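Local atomic coordinates of polyketide biosynthesis 3-hydroxy-3-methylglutaryl-ACP synthase PksG (Bacillus subtilis, PDB entry 4YXT), a protein that catalyses the aldol condensation of an acetyl group on an acyl carrier protein with a beta-ketothioester polyketide intermediate during biosynthesis of the antibiotic bacillaene. Residues F54-A59 with A170-A174; Y94-Y98 with F412-W418. The protein carries 1 engineered substitution. All blocks are in the same frame, centred on the assembly; numbering follows the deposited sequence.

Contact 1. Residues F54-A59 with A170-A174; sequences FGVNAA and AGAVA
Helix 54-59 runs over strand 170-174 with the two axes 6.9 Å apart at their closest and their directions 43° from parallel. Small residues allow this near approach: Gly55 CA lies 5.5 Å from Ala172 CA, and Ala59 CA 5.1 Å from Ala174 CA. Phe54 supplies the one large side chain. Its chi1 of -97° lies off the usual staggered values and carries the ring along the strand toward its start, where Phe54 CE2 comes to 3.3 Å from Gly171 N and Phe54 CZ packs on Ala170 CB at 3.7 Å. Further along, the methyl group of Ala172 sits beneath the first turn of the segment, its CB 3.4 Å from Phe54 O, a carbonyl already engaged by Ala58 N within the helix. Methyl groups make the rest of the interface: Ala58 CB lies between Ala172 and Ala174, and Ala59 CB meets Ala174 CB at 3.7 Å. No hydrogen bond links the segments. Within the thiolase-like fold this is a layer of helix on central sheet: strand 170-178 runs between strands 137-145 and 5-12, Phe12 sets its ring edge-to-face with Phe54, and Leu99 of helix 91-99 covers Ala59.

Contact 2. Residues Y94-Y98 with F412-W418; sequences YIHEY and FHRKYRW
Tyr94 and Tyr98, one turn apart on a helix, reach across to strand 413-418 and build an aromatic cluster with Tyr416 and His413. Tyr94 points from CB toward the strand, and chi1 of -72° lays its ring out so that the hydroxyl reaches the backbone at Arg414. At the root of this ring, CG and CD1 meet the edge of Tyr416, whose CE2 is 3.9 Å from Tyr94 CD1; the planes meet at 64°, a T-shaped stack on one face of Tyr94. Tyr94 CE1 comes to 3.4 Å from Arg414 O and also nears His413 CE1, while Tyr94 CZ packs on Arg414 CB. At the tip, Tyr94 OH accepts a hydrogen bond of 3.0 Å from Arg414 N, and His413 ND1 lies 3.2 Å from the same Tyr94 OH, near the plane of the Tyr94 ring. Tyr98 repeats the grip two residues along the strand, where Tyr416 N donates to Tyr98 OH over 3.1 Å. One edge of Tyr416 serves both tyrosines, CE2 toward Tyr94 and CD2 toward Tyr98; the latter pair is offset edge-to-face (planes at 76°), with Tyr416 CB over the Tyr98 face as a CH-pi contact. Asp50 receives both the hydroxyl of Tyr416 and the guanidinium of Arg414, and Glu197 of the second subunit packs on Tyr94 and His413. At the far end the indole of Trp418 turns its edge to the helix, bringing Trp418 CZ2 to 3.5 Å from Tyr98 O, in the indole plane.

Of the four segments, that on helix 51-64 comes first, followed by that on helix 91-99; the chain then reaches strand 170-178, which closes contact 1 across 110 residues, and only near the C terminus does strand 413-419 close contact 2 across 313. The segments alternate, so the two loops cross. Contact 1 ties a helix to the central mixed sheet inside the N-terminal family region, whereas contact 2 joins that region to the small antiparallel sheet of the C-terminal one. They meet at Val56: Val56 CG2 lies 3.6 Å from Ile95 CD1, and Val56 CG1 3.7 Å from Trp418 CH2. Helix 51-64 thus connects the core to the outer sheet.

Contact 1. Residues F54-A59 with A170-A174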
loop_
_atom_site.group_PDB
_atom_site.type_symbol
_atom_site.label_atom_id
_atom_site.label_comp_id
_atom_site.label_asym_id
_atom_site.label_seq_id
_atom_site.Cartn_x
_atom_site.Cartn_y
_atom_site.Cartn_z
ATOM N N PHE A 54 -7.090 -12.307 -11.645
ATOM C CA PHE A 54 -6.878 -11.291 -12.677
ATOM C C PHE A 54 -5.412 -10.941 -12.712
ATOM O O PHE A 54 -4.883 -10.849 -13.801
ATOM C CB PHE A 54 -7.704 -10.011 -12.457
ATOM C CG PHE A 54 -8.972 -9.958 -13.239
ATOM C CD1 PHE A 54 -10.014 -10.782 -12.930
ATOM C CD2 PHE A 54 -9.117 -9.057 -14.294
ATOM C CE1 PHE A 54 -11.205 -10.739 -13.667
ATOM C CE2 PHE A 54 -10.288 -8.993 -15.040
ATOM C CZ PHE A 54 -11.337 -9.842 -14.728
ATOM N N GLY A 55 -4.772 -10.787 -11.531
ATOM C CA GLY A 55 -3.335 -10.471 -11.448
ATOM C C GLY A 55 -2.399 -11.606 -11.924
ATOM O O GLY A 55 -1.401 -11.361 -12.630
ATOM N N VAL A 56 -2.687 -12.832 -11.507
ATOM C CA VAL A 56 -1.895 -14.023 -11.939
ATOM C C VAL A 56 -1.979 -14.188 -13.411
ATOM O O VAL A 56 -0.953 -14.265 -14.092
ATOM C CB VAL A 56 -2.324 -15.272 -11.200
ATOM C CG1 VAL A 56 -1.733 -16.571 -11.773
ATOM C CG2 VAL A 56 -1.921 -15.114 -9.729
ATOM N N ASN A 57 -3.182 -14.078 -13.933
ATOM C CA ASN A 57 -3.349 -14.167 -15.404
ATOM C C ASN A 57 -2.626 -13.070 -16.172
ATOM O O ASN A 57 -2.114 -13.335 -17.242
ATOM C CB ASN A 57 -4.819 -14.242 -15.760
ATOM C CG ASN A 57 -5.462 -15.462 -15.170
ATOM O OD1 ASN A 57 -4.821 -16.487 -15.038
ATOM N ND2 ASN A 57 -6.700 -15.363 -14.798
ATOM N N ALA A 58 -2.534 -11.856 -15.635
ATOM C CA ALA A 58 -1.709 -10.852 -16.306
ATOM C C ALA A 58 -0.226 -11.163 -16.213
ATOM O O ALA A 58 0.504 -10.940 -17.166
ATOM C CB ALA A 58 -2.018 -9.436 -15.794
ATOM N N ALA A 59 0.264 -11.654 -15.080
ATOM C CA ALA A 59 1.728 -11.767 -14.903
ATOM C C ALA A 59 2.322 -13.062 -15.442
ATOM O O ALA A 59 3.521 -13.152 -15.811
ATOM C CB ALA A 59 2.078 -11.633 -13.441
ATOM N N ALA A 170 -13.117 -4.355 -15.493
ATOM C CA ALA A 170 -12.346 -5.299 -14.702
ATOM C C ALA A 170 -11.089 -5.636 -15.502
ATOM O O ALA A 170 -11.152 -5.914 -16.693
ATOM C CB ALA A 170 -13.118 -6.567 -14.461
ATOM N N GLY A 171 -9.941 -5.669 -14.858
ATOM C CA GLY A 171 -8.716 -5.811 -15.605
ATOM C C GLY A 171 -7.556 -5.869 -14.660
ATOM O O GLY A 171 -7.732 -5.602 -13.466
ATOM N N ALA A 172 -6.383 -6.224 -15.201
ATOM C CA ALA A 172 -5.141 -6.185 -14.464
ATOM C C ALA A 172 -4.048 -6.018 -15.449
ATOM O O ALA A 172 -4.160 -6.473 -16.595
ATOM C CB ALA A 172 -4.917 -7.432 -13.601
ATOM N N VAL A 173 -3.036 -5.281 -15.032
ATOM C CA VAL A 173 -1.812 -5.121 -15.792
ATOM C C VAL A 173 -0.605 -5.439 -14.882
ATOM O O VAL A 173 -0.505 -4.917 -13.757
ATOM C CB VAL A 173 -1.613 -3.689 -16.346
ATOM C CG1 VAL A 173 -0.350 -3.602 -17.222
ATOM C CG2 VAL A 173 -2.778 -3.213 -17.176
ATOM N N ALA A 174 0.311 -6.264 -15.375
ATOM C CA ALA A 174 1.426 -6.689 -14.588
ATOM C C ALA A 174 2.613 -6.090 -15.266
ATOM O O ALA A 174 2.713 -6.131 -16.494
ATOM C CB ALA A 174 1.501 -8.207 -14.566
#

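Contact 2. Residues Y94-Y98 with F412-W418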
loop_
_atom_site.group_PDB
_atom_site.type_symbol
_atom_site.label_atom_id
_atom_site.label_comp_id
_atom_site.label_asym_id
_atom_site.label_seq_id
_atom_site.Cartn_x
_atom_site.Cartn_y
_atom_site.Cartn_z
ATOM N N TYR A 94 -1.208 -14.442 -2.171
ATOM C CA TYR A 94 -1.743 -15.398 -3.147
ATOM C C TYR A 94 -1.061 -15.309 -4.511
ATOM O O TYR A 94 -0.737 -16.334 -5.099
ATOM C CB TYR A 94 -3.238 -15.143 -3.343
ATOM C CG TYR A 94 -4.096 -15.556 -2.163
ATOM C CD1 TYR A 94 -4.116 -16.882 -1.752
ATOM C CD2 TYR A 94 -4.847 -14.642 -1.453
ATOM C CE1 TYR A 94 -4.878 -17.290 -0.708
ATOM C CE2 TYR A 94 -5.634 -15.040 -0.394
ATOM C CZ TYR A 94 -5.653 -16.378 -0.033
ATOM O OH TYR A 94 -6.433 -16.858 1.014
ATOM N N ILE A 95 -0.841 -14.087 -5.025
ATOM C CA ILE A 95 -0.179 -13.935 -6.312
ATOM C C ILE A 95 1.203 -14.581 -6.276
ATOM O O ILE A 95 1.581 -15.288 -7.171
ATOM C CB ILE A 95 0.044 -12.481 -6.737
ATOM C CG1 ILE A 95 -1.242 -11.674 -6.807
ATOM C CG2 ILE A 95 0.736 -12.417 -8.062
ATOM C CD1 ILE A 95 -2.351 -12.435 -7.383
ATOM N N HIS A 96 1.947 -14.314 -5.221
ATOM C CA HIS A 96 3.262 -14.899 -5.038
ATOM C C HIS A 96 3.267 -16.456 -5.067
ATOM O O HIS A 96 4.098 -17.081 -5.724
ATOM C CB HIS A 96 3.814 -14.382 -3.712
ATOM C CG HIS A 96 5.089 -15.007 -3.306
ATOM N ND1 HIS A 96 6.313 -14.448 -3.603
ATOM C CD2 HIS A 96 5.347 -16.135 -2.613
ATOM C CE1 HIS A 96 7.274 -15.208 -3.119
ATOM N NE2 HIS A 96 6.714 -16.224 -2.496
ATOM N N GLU A 97 2.341 -17.061 -4.345
ATOM C CA GLU A 97 2.231 -18.514 -4.281
ATOM C C GLU A 97 1.966 -19.117 -5.665
ATOM O O GLU A 97 2.622 -20.050 -6.101
ATOM C CB GLU A 97 1.088 -18.877 -3.295
ATOM C CG GLU A 97 0.712 -20.363 -3.191
ATOM C CD GLU A 97 1.762 -21.220 -2.479
ATOM O OE1 GLU A 97 2.909 -20.760 -2.315
ATOM O OE2 GLU A 97 1.443 -22.367 -2.079
ATOM N N TYR A 98 0.971 -18.619 -6.368
ATOM C CA TYR A 98 0.580 -19.273 -7.615
ATOM C C TYR A 98 1.477 -18.888 -8.784
ATOM O O TYR A 98 1.429 -19.529 -9.835
ATOM C CB TYR A 98 -0.890 -18.995 -7.916
ATOM C CG TYR A 98 -1.830 -19.748 -7.015
ATOM C CD1 TYR A 98 -2.208 -19.225 -5.795
ATOM C CD2 TYR A 98 -2.339 -20.994 -7.391
ATOM C CE1 TYR A 98 -3.049 -19.918 -4.934
ATOM C CE2 TYR A 98 -3.197 -21.697 -6.546
ATOM C CZ TYR A 98 -3.543 -21.150 -5.319
ATOM O OH TYR A 98 -4.390 -21.813 -4.492
ATOM N N PHE A 412 -12.217 -18.701 5.277
ATOM C CA PHE A 412 -11.644 -17.513 4.616
ATOM C C PHE A 412 -10.424 -17.780 3.744
ATOM O O PHE A 412 -10.001 -16.889 3.037
ATOM C CB PHE A 412 -11.339 -16.372 5.593
ATOM C CG PHE A 412 -12.504 -15.975 6.478
ATOM C CD1 PHE A 412 -13.524 -15.183 5.989
ATOM C CD2 PHE A 412 -12.530 -16.350 7.831
ATOM C CE1 PHE A 412 -14.563 -14.780 6.806
ATOM C CE2 PHE A 412 -13.549 -15.928 8.668
ATOM C CZ PHE A 412 -14.565 -15.141 8.148
ATOM N N HIS A 413 -9.909 -19.002 3.705
ATOM C CA HIS A 413 -8.778 -19.279 2.831
ATOM C C HIS A 413 -9.242 -19.523 1.381
ATOM O O HIS A 413 -10.036 -20.416 1.106
ATOM C CB HIS A 413 -7.970 -20.440 3.403
ATOM C CG HIS A 413 -6.740 -20.758 2.630
ATOM N ND1 HIS A 413 -5.872 -19.793 2.164
ATOM C CD2 HIS A 413 -6.235 -21.944 2.224
ATOM C CE1 HIS A 413 -4.899 -20.374 1.487
ATOM N NE2 HIS A 413 -5.100 -21.677 1.503
ATOM N N ARG A 414 -8.749 -18.715 0.449
ATOM C CA ARG A 414 -9.076 -18.870 -0.964
ATOM C C ARG A 414 -8.227 -19.893 -1.691
ATOM O O ARG A 414 -6.998 -19.828 -1.668
ATOM C CB ARG A 414 -8.946 -17.549 -1.714
ATOM C CG ARG A 414 -9.729 -16.463 -1.078
ATOM C CD ARG A 414 -9.905 -15.286 -1.973
ATOM N NE ARG A 414 -10.895 -14.408 -1.405
ATOM C CZ ARG A 414 -11.693 -13.637 -2.119
ATOM N NH1 ARG A 414 -11.639 -13.659 -3.435
ATOM N NH2 ARG A 414 -12.576 -12.865 -1.512
ATOM N N LYS A 415 -8.881 -20.794 -2.417
ATOM C CA LYS A 415 -8.121 -21.785 -3.146
ATOM C C LYS A 415 -8.397 -21.702 -4.620
ATOM O O LYS A 415 -9.538 -21.615 -5.032
ATOM C CB LYS A 415 -8.395 -23.156 -2.553
ATOM C CG LYS A 415 -7.993 -23.205 -1.062
ATOM C CD LYS A 415 -8.620 -24.377 -0.342
ATOM C CE LYS A 415 -8.271 -25.697 -1.034
ATOM N NZ LYS A 415 -9.475 -26.564 -0.996
ATOM N N TYR A 416 -7.317 -21.667 -5.404
ATOM C CA TYR A 416 -7.392 -21.459 -6.823
ATOM C C TYR A 416 -6.985 -22.727 -7.568
ATOM O O TYR A 416 -6.461 -23.635 -7.003
ATOM C CB TYR A 416 -6.549 -20.243 -7.254
ATOM C CG TYR A 416 -6.948 -18.976 -6.519
ATOM C CD1 TYR A 416 -7.789 -18.061 -7.090
ATOM C CD2 TYR A 416 -6.470 -18.716 -5.221
ATOM C CE1 TYR A 416 -8.170 -16.907 -6.397
ATOM C CE2 TYR A 416 -6.830 -17.572 -4.529
ATOM C CZ TYR A 416 -7.675 -16.671 -5.116
ATOM O OH TYR A 416 -8.033 -15.559 -4.429
ATOM N N ARG A 417 -7.270 -22.761 -8.851
ATOM C CA ARG A 417 -7.017 -23.936 -9.679
ATOM C C ARG A 417 -6.685 -23.486 -11.094
ATOM O O ARG A 417 -7.258 -22.503 -11.597
ATOM C CB ARG A 417 -8.281 -24.785 -9.700
ATOM C CG ARG A 417 -8.181 -26.104 -10.444
ATOM C CD ARG A 417 -9.585 -26.655 -10.662
ATOM N NE ARG A 417 -9.565 -27.961 -11.320
ATOM C CZ ARG A 417 -10.587 -28.813 -11.342
ATOM N NH1 ARG A 417 -11.725 -28.507 -10.733
ATOM N NH2 ARG A 417 -10.470 -29.983 -11.963
ATOM N N TRP A 418 -5.787 -24.225 -11.728
ATOM C CA TRP A 418 -5.429 -24.024 -13.113
ATOM C C TRP A 418 -6.431 -24.728 -14.035
ATOM O O TRP A 418 -6.857 -25.824 -13.764
ATOM C CB TRP A 418 -4.042 -24.574 -13.363
ATOM C CG TRP A 418 -3.036 -23.845 -12.622
ATOM C CD1 TRP A 418 -2.365 -24.271 -11.518
ATOM C CD2 TRP A 418 -2.578 -22.510 -12.886
ATOM N NE1 TRP A 418 -1.483 -23.291 -11.099
ATOM C CE2 TRP A 418 -1.606 -22.202 -11.919
ATOM C CE3 TRP A 418 -2.886 -21.554 -13.861
ATOM C CZ2 TRP A 418 -0.934 -20.969 -11.899
ATOM C CZ3 TRP A 418 -2.253 -20.341 -13.824
ATOM C CH2 TRP A 418 -1.273 -20.051 -12.854
#